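Local coordinates for probable transcriptional regulator, TetR family protein (PDB 3BJB) that probably binds cis-regulatory DNA as a dimeric TetR-type transcription factor, pairing a helix-turn-helix head with an all-helical C-terminal domain, at residues B[45-48]-B[49-53]; B[159-162]-B[163-166]; B[174-178]-B[179-183]. All coordinates share one frame; numbering follows the deposited sequence.

Contact 1. Residues B[45-48]-B[49-53]; sequences MHEV and AKRAG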
loop_
_atom_site.group_PDB
_atom_site.type_symbol
_atom_site.label_atom_id
_atom_site.label_comp_id
_atom_site.label_asym_id
_atom_site.label_seq_id
_atom_site.Cartn_x
_atom_site.Cartn_y
_atom_site.Cartn_z
HETATM N N MSE B 45 -12.139 18.562 8.223
HETATM C CA MSE B 45 -11.325 19.747 8.112
HETATM C C MSE B 45 -11.764 20.830 9.080
HETATM O O MSE B 45 -10.926 21.533 9.645
HETATM C CB MSE B 45 -11.332 20.224 6.669
HETATM C CG MSE B 45 -10.670 19.224 5.739
HETATM SE SE MSE B 45 -8.730 19.068 6.103
HETATM C CE MSE B 45 -8.104 20.626 5.095
ATOM N N HIS B 46 -13.071 20.935 9.300
ATOM C CA HIS B 46 -13.611 21.978 10.183
ATOM C C HIS B 46 -13.260 21.753 11.678
ATOM O O HIS B 46 -13.122 22.719 12.435
ATOM C CB HIS B 46 -15.123 22.210 9.942
ATOM C CG HIS B 46 -16.004 21.168 10.553
ATOM N ND1 HIS B 46 -16.622 21.340 11.775
ATOM C CD2 HIS B 46 -16.370 19.936 10.114
ATOM C CE1 HIS B 46 -17.324 20.257 12.068
ATOM N NE2 HIS B 46 -17.191 19.392 11.076
ATOM N N GLU B 47 -13.096 20.485 12.080
ATOM C CA GLU B 47 -12.603 20.170 13.426
ATOM C C GLU B 47 -11.079 20.450 13.593
ATOM O O GLU B 47 -10.669 21.074 14.580
ATOM C CB GLU B 47 -13.041 18.760 13.866
ATOM C CG GLU B 47 -12.500 18.282 15.248
ATOM C CD GLU B 47 -12.959 19.120 16.482
ATOM O OE1 GLU B 47 -13.527 20.237 16.311
ATOM O OE2 GLU B 47 -12.743 18.653 17.636
ATOM N N VAL B 48 -10.257 20.030 12.620
ATOM C CA VAL B 48 -8.837 20.464 12.563
ATOM C C VAL B 48 -8.733 22.008 12.653
ATOM O O VAL B 48 -7.887 22.544 13.378
ATOM C CB VAL B 48 -8.050 19.925 11.288
ATOM C CG1 VAL B 48 -6.575 20.347 11.306
ATOM C CG2 VAL B 48 -8.141 18.393 11.134
ATOM N N ALA B 49 -9.604 22.722 11.939
ATOM C CA ALA B 49 -9.575 24.177 11.990
ATOM C C ALA B 49 -9.892 24.675 13.402
ATOM O O ALA B 49 -9.185 25.542 13.938
ATOM C CB ALA B 49 -10.526 24.772 10.975
ATOM N N LYS B 50 -10.946 24.106 13.992
ATOM C CA LYS B 50 -11.327 24.379 15.381
ATOM C C LYS B 50 -10.246 23.979 16.426
ATOM O O LYS B 50 -10.133 24.614 17.463
ATOM C CB LYS B 50 -12.693 23.737 15.717
ATOM C CG LYS B 50 -13.047 23.884 17.191
ATOM C CD LYS B 50 -14.411 23.359 17.616
ATOM C CE LYS B 50 -14.638 23.810 19.088
ATOM N NZ LYS B 50 -15.986 23.584 19.695
ATOM N N ARG B 51 -9.469 22.925 16.172
ATOM C CA ARG B 51 -8.405 22.557 17.111
ATOM C C ARG B 51 -7.207 23.470 16.966
ATOM O O ARG B 51 -6.800 24.110 17.927
ATOM C CB ARG B 51 -7.976 21.117 16.930
ATOM C CG ARG B 51 -8.967 20.139 17.417
ATOM C CD ARG B 51 -8.604 19.614 18.786
ATOM N NE ARG B 51 -9.658 18.687 19.192
ATOM C CZ ARG B 51 -9.502 17.377 19.359
ATOM N NH1 ARG B 51 -8.311 16.802 19.195
ATOM N NH2 ARG B 51 -10.550 16.644 19.709
ATOM N N ALA B 52 -6.666 23.552 15.754
ATOM C CA ALA B 52 -5.520 24.411 15.465
ATOM C C ALA B 52 -5.810 25.875 15.752
ATOM O O ALA B 52 -4.933 26.738 15.593
ATOM C CB ALA B 52 -5.098 24.233 14.013
ATOM N N GLY B 53 -7.048 26.154 16.158
ATOM C CA GLY B 53 -7.502 27.515 16.467
ATOM C C GLY B 53 -7.316 28.471 15.309
ATOM O O GLY B 53 -6.771 29.555 15.485
#
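Met45, a selenomethionine, accepts from Ala49 through its backbone O (Ala49 N to Met45 O 2.9 Å) and sends its side chain the other way, against Ile56, Leu59 and Tyr60 of helix 56-62 and Leu69 of helix 66-86. His46 O takes the next i to i+4 bond, 3.0 Å from Lys50 N. At Glu47 the side chains join in. Its chain leaves with CG anti to the backbone N (chi1 176°) and then bends at chi2, which brings the carboxylate back over the following turn. OE2 forms a salt bridge with Arg51 NE at 3.5 Å, the carboxylate and guanidinium planes turned 74° apart, while OE1 rests on the aliphatic part of Lys50, 3.5 Å from CD. The Glu47 O receives Arg51 N at 2.7 Å. Val48 closes the series with its O 2.9 Å from Ala52 N, and its side chain packs on Leu59 and Leu69. Arg51 has a second acidic partner, since its NH2 forms a salt bridge with Glu37 of helix 22-37. Sharing one guanidinium between Glu47 and Glu37 links the first helix of the predicted helix-turn-helix motif to helix 22-37, and the two carboxylates probably limit how the arginine can turn.

Contact 2. Residues B[159-162]-B[163-166]; sequences DLTA and LRLL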
loop_
_atom_site.group_PDB
_atom_site.type_symbol
_atom_site.label_atom_id
_atom_site.label_comp_id
_atom_site.label_asym_id
_atom_site.label_seq_id
_atom_site.Cartn_x
_atom_site.Cartn_y
_atom_site.Cartn_z
ATOM N N ASP B 159 21.634 1.581 -6.228
ATOM C CA ASP B 159 21.327 1.887 -4.830
ATOM C C ASP B 159 19.988 2.578 -4.642
ATOM O O ASP B 159 19.217 2.187 -3.783
ATOM C CB ASP B 159 22.358 2.851 -4.261
ATOM C CG ASP B 159 23.735 2.235 -4.098
ATOM O OD1 ASP B 159 23.806 1.031 -3.755
ATOM O OD2 ASP B 159 24.736 2.982 -4.288
ATOM N N LEU B 160 19.745 3.648 -5.396
ATOM C CA LEU B 160 18.502 4.417 -5.280
ATOM C C LEU B 160 17.307 3.526 -5.614
ATOM O O LEU B 160 16.285 3.495 -4.904
ATOM C CB LEU B 160 18.542 5.603 -6.256
ATOM C CG LEU B 160 19.034 7.003 -5.851
ATOM C CD1 LEU B 160 19.405 7.061 -4.379
ATOM C CD2 LEU B 160 20.168 7.548 -6.750
ATOM N N THR B 161 17.465 2.794 -6.709
ATOM C CA THR B 161 16.486 1.829 -7.184
ATOM C C THR B 161 16.189 0.835 -6.072
ATOM O O THR B 161 15.038 0.733 -5.634
ATOM C CB THR B 161 16.985 1.158 -8.510
ATOM O OG1 THR B 161 16.969 2.131 -9.557
ATOM C CG2 THR B 161 16.120 -0.009 -8.924
ATOM N N ALA B 162 17.223 0.161 -5.574
ATOM C CA ALA B 162 17.079 -0.808 -4.458
ATOM C C ALA B 162 16.276 -0.249 -3.291
ATOM O O ALA B 162 15.340 -0.878 -2.806
ATOM C CB ALA B 162 18.438 -1.314 -3.991
ATOM N N LEU B 163 16.616 0.961 -2.872
ATOM C CA LEU B 163 15.909 1.613 -1.777
ATOM C C LEU B 163 14.504 2.069 -2.138
ATOM O O LEU B 163 13.704 2.315 -1.263
ATOM C CB LEU B 163 16.718 2.793 -1.255
ATOM C CG LEU B 163 18.042 2.392 -0.608
ATOM C CD1 LEU B 163 18.961 3.601 -0.525
ATOM C CD2 LEU B 163 17.824 1.756 0.769
ATOM N N ARG B 164 14.204 2.221 -3.420
ATOM C CA ARG B 164 12.857 2.631 -3.801
ATOM C C ARG B 164 12.009 1.371 -3.727
ATOM O O ARG B 164 10.920 1.390 -3.172
ATOM C CB ARG B 164 12.842 3.268 -5.203
ATOM C CG ARG B 164 11.680 4.286 -5.418
ATOM C CD ARG B 164 11.344 4.571 -6.909
ATOM N NE ARG B 164 12.524 4.343 -7.730
ATOM C CZ ARG B 164 12.630 3.353 -8.604
ATOM N NH1 ARG B 164 11.600 2.545 -8.788
ATOM N NH2 ARG B 164 13.753 3.179 -9.286
ATOM N N LEU B 165 12.550 0.263 -4.241
ATOM C CA LEU B 165 11.946 -1.060 -4.035
ATOM C C LEU B 165 11.715 -1.436 -2.542
ATOM O O LEU B 165 10.690 -2.023 -2.196
ATOM C CB LEU B 165 12.775 -2.133 -4.741
ATOM C CG LEU B 165 12.884 -2.055 -6.277
ATOM C CD1 LEU B 165 13.793 -3.171 -6.814
ATOM C CD2 LEU B 165 11.551 -2.145 -6.951
ATOM N N LEU B 166 12.668 -1.110 -1.665
ATOM C CA LEU B 166 12.498 -1.399 -0.246
ATOM C C LEU B 166 11.332 -0.607 0.363
ATOM O O LEU B 166 10.376 -1.227 0.825
ATOM C CB LEU B 166 13.794 -1.195 0.537
ATOM C CG LEU B 166 13.904 -1.662 1.997
ATOM C CD1 LEU B 166 13.580 -3.143 2.195
ATOM C CD2 LEU B 166 15.286 -1.335 2.582
#
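Thr161 O is gripped by two backbone donors, Leu165 N at 2.9 Å with a nearly straight N-H...O angle of 170°, and Arg164 N at 2.8 Å, which comes from well above the carbonyl plane. The same Arg164 N also reaches Leu160 O, so this amide is divided between carbonyls three and four residues earlier, the bond to the latter weak. Regular helical bonds flank it: Leu163 N to Asp159 O at 3.0 Å and Leu166 N to Ala162 O at 2.9 Å. The Arg164 chain starts extended and bends at chi3 (-26°), folding the guanidinium back over the preceding turn so that NH2 lies 3.4 Å from Thr161 OG1. The stronger polar partners lie outside this turn: Thr161 OG1 bonds to Glu157 O, and Arg164 NH1 forms a salt bridge with Asp190 of the second subunit. Leu163 CG sits off the end of the Asp159 carbonyl, 3.4 Å from its O, and Leu165 CB sits at the same distance from Ala162 O. Around this part of helix 157-179, Leu160 and Leu163 pack on Leu147 of helix 134-150, and Leu166 reaches helices 95-111 and 184-198, while Thr161, Arg164 and Leu165 meet the second subunit.

Contact 3. Residues B[174-178]-B[179-183]; sequences IQSCL and NGRVS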
loop_
_atom_site.group_PDB
_atom_site.type_symbol
_atom_site.label_atom_id
_atom_site.label_comp_id
_atom_site.label_asym_id
_atom_site.label_seq_id
_atom_site.Cartn_x
_atom_site.Cartn_y
_atom_site.Cartn_z
ATOM N N ILE B 174 3.612 -2.829 6.254
ATOM C CA ILE B 174 2.935 -2.092 7.321
ATOM C C ILE B 174 1.425 -2.120 7.112
ATOM O O ILE B 174 0.676 -2.437 8.029
ATOM C CB ILE B 174 3.375 -0.619 7.421
ATOM C CG1 ILE B 174 4.878 -0.520 7.405
ATOM C CG2 ILE B 174 2.934 -0.049 8.759
ATOM C CD1 ILE B 174 5.480 -1.046 8.666
ATOM N N GLN B 175 0.997 -1.803 5.899
ATOM C CA GLN B 175 -0.401 -1.707 5.570
ATOM C C GLN B 175 -1.036 -3.035 5.974
ATOM O O GLN B 175 -2.080 -3.095 6.637
ATOM C CB GLN B 175 -0.531 -1.496 4.058
ATOM C CG GLN B 175 -1.589 -0.472 3.600
ATOM C CD GLN B 175 -1.323 0.049 2.149
ATOM O OE1 GLN B 175 -0.387 -0.398 1.484
ATOM N NE2 GLN B 175 -2.168 0.989 1.673
ATOM N N SER B 176 -0.336 -4.090 5.583
ATOM C CA SER B 176 -0.705 -5.451 5.858
ATOM C C SER B 176 -0.826 -5.782 7.353
ATOM O O SER B 176 -1.785 -6.429 7.795
ATOM C CB SER B 176 0.288 -6.348 5.161
ATOM O OG SER B 176 0.133 -7.646 5.618
ATOM N N CYS B 177 0.168 -5.315 8.097
ATOM C CA CYS B 177 0.205 -5.340 9.544
ATOM C C CYS B 177 -0.941 -4.590 10.228
ATOM O O CYS B 177 -1.584 -5.111 11.125
ATOM C CB CYS B 177 1.536 -4.744 9.995
ATOM S SG CYS B 177 2.111 -5.407 11.564
ATOM N N LEU B 178 -1.199 -3.358 9.808
ATOM C CA LEU B 178 -2.337 -2.626 10.316
ATOM C C LEU B 178 -3.647 -3.377 10.068
ATOM O O LEU B 178 -4.510 -3.440 10.924
ATOM C CB LEU B 178 -2.354 -1.267 9.671
ATOM C CG LEU B 178 -1.775 -0.021 10.374
ATOM C CD1 LEU B 178 -1.134 -0.264 11.738
ATOM C CD2 LEU B 178 -0.853 0.738 9.403
ATOM N N ASN B 179 -3.772 -4.026 8.918
ATOM C CA ASN B 179 -4.985 -4.778 8.608
ATOM C C ASN B 179 -5.140 -6.122 9.275
ATOM O O ASN B 179 -6.245 -6.673 9.293
ATOM C CB ASN B 179 -5.094 -4.986 7.131
ATOM C CG ASN B 179 -5.362 -3.719 6.395
ATOM O OD1 ASN B 179 -6.040 -2.779 6.920
ATOM N ND2 ASN B 179 -4.873 -3.673 5.144
ATOM N N GLY B 180 -4.045 -6.652 9.807
ATOM C CA GLY B 180 -4.086 -7.808 10.703
ATOM C C GLY B 180 -3.806 -9.100 9.960
ATOM O O GLY B 180 -4.138 -10.184 10.470
ATOM N N ARG B 181 -3.195 -8.950 8.780
ATOM C CA ARG B 181 -2.794 -10.016 7.878
ATOM C C ARG B 181 -1.477 -10.642 8.258
ATOM O O ARG B 181 -1.279 -11.817 8.026
ATOM C CB ARG B 181 -2.688 -9.517 6.422
ATOM C CG ARG B 181 -4.078 -9.335 5.709
ATOM C CD ARG B 181 -3.999 -9.351 4.179
ATOM N NE ARG B 181 -2.725 -8.773 3.812
ATOM C CZ ARG B 181 -2.410 -8.195 2.656
ATOM N NH1 ARG B 181 -1.161 -7.695 2.510
ATOM N NH2 ARG B 181 -3.301 -8.105 1.667
ATOM N N VAL B 182 -0.552 -9.857 8.793
ATOM C CA VAL B 182 0.693 -10.408 9.299
ATOM C C VAL B 182 0.819 -10.002 10.771
ATOM O O VAL B 182 0.282 -8.964 11.175
ATOM C CB VAL B 182 1.885 -9.948 8.444
ATOM C CG1 VAL B 182 2.256 -8.481 8.723
ATOM C CG2 VAL B 182 3.100 -10.853 8.653
ATOM N N SER B 183 1.445 -10.830 11.595
ATOM C CA SER B 183 1.744 -10.424 12.971
ATOM C C SER B 183 2.933 -9.469 12.957
ATOM O O SER B 183 3.560 -9.266 11.912
ATOM C CB SER B 183 2.066 -11.615 13.844
ATOM O OG SER B 183 3.337 -12.084 13.502
#
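Backbone bonds from Asn179, Gly180 and Arg181 close the end of helix 157-179. Asn179 N keeps the helical pattern, 3.0 Å from Gln175 O. Ser176 O then accepts Arg181 N at 3.1 Å, together with a weaker bond from Gly180 N, which also reaches weakly to Cys177 O. Among the polar side chains, Arg181 lies alongside Ser176: its NH1 is 3.3 Å from Ser176 CB, and Ser176 OG, anti to its own N (chi1 168°), is 3.5 Å from Arg181 CB. Arg181 NE forms a salt bridge with Asp139 of the second subunit. Asn179, its CG anti to the carbonyl carbon (chi1 -69°), brings its amide carbon up to the oxygen end of the Gln175 carbonyl, CG 3.3 Å from Gln175 O, and ND2 donates to Ser125 O of the second subunit. A leucine here would probably leave that Ser125 carbonyl without its donor and set a bulky apolar branch against the Gln175 carbonyl. The apolar part is small: Val182 CG1 packs on Cys177, 4.0 Å from CB, and both side chains also touch Ala187 of helix 184-198. The 6→1 bond Arg181 N to Ser176 O, the weak 5→2 bond Gly180 N to Cys177 O and the positive phi of Gly180 (97°) define a Schellman motif, and Ser183 follows as the N-cap of helix 184-198.

Overall arrangement
All three contacts are local, but their settings differ. Contact 1 lies in the predicted DNA-binding motif, partly buried and touched by no other chain of the assembly; its Glu47-Arg51-Glu37 salt bridges stay within one subunit. Contacts 2 and 3 share helix 157-179 of the C-terminal domain, their centres about 22 Å apart, and both meet the second subunit. Contact 2 is the most buried, a leucine-rich stretch near the helix start, whereas contact 3 is partly buried and ends the helix in a Schellman motif, with Arg181 paired to an aspartate of the second subunit, as Arg164 is in contact 2. Centres of contacts 1 and 2 stand about 38 Å apart, on opposite sides of the chain's centre.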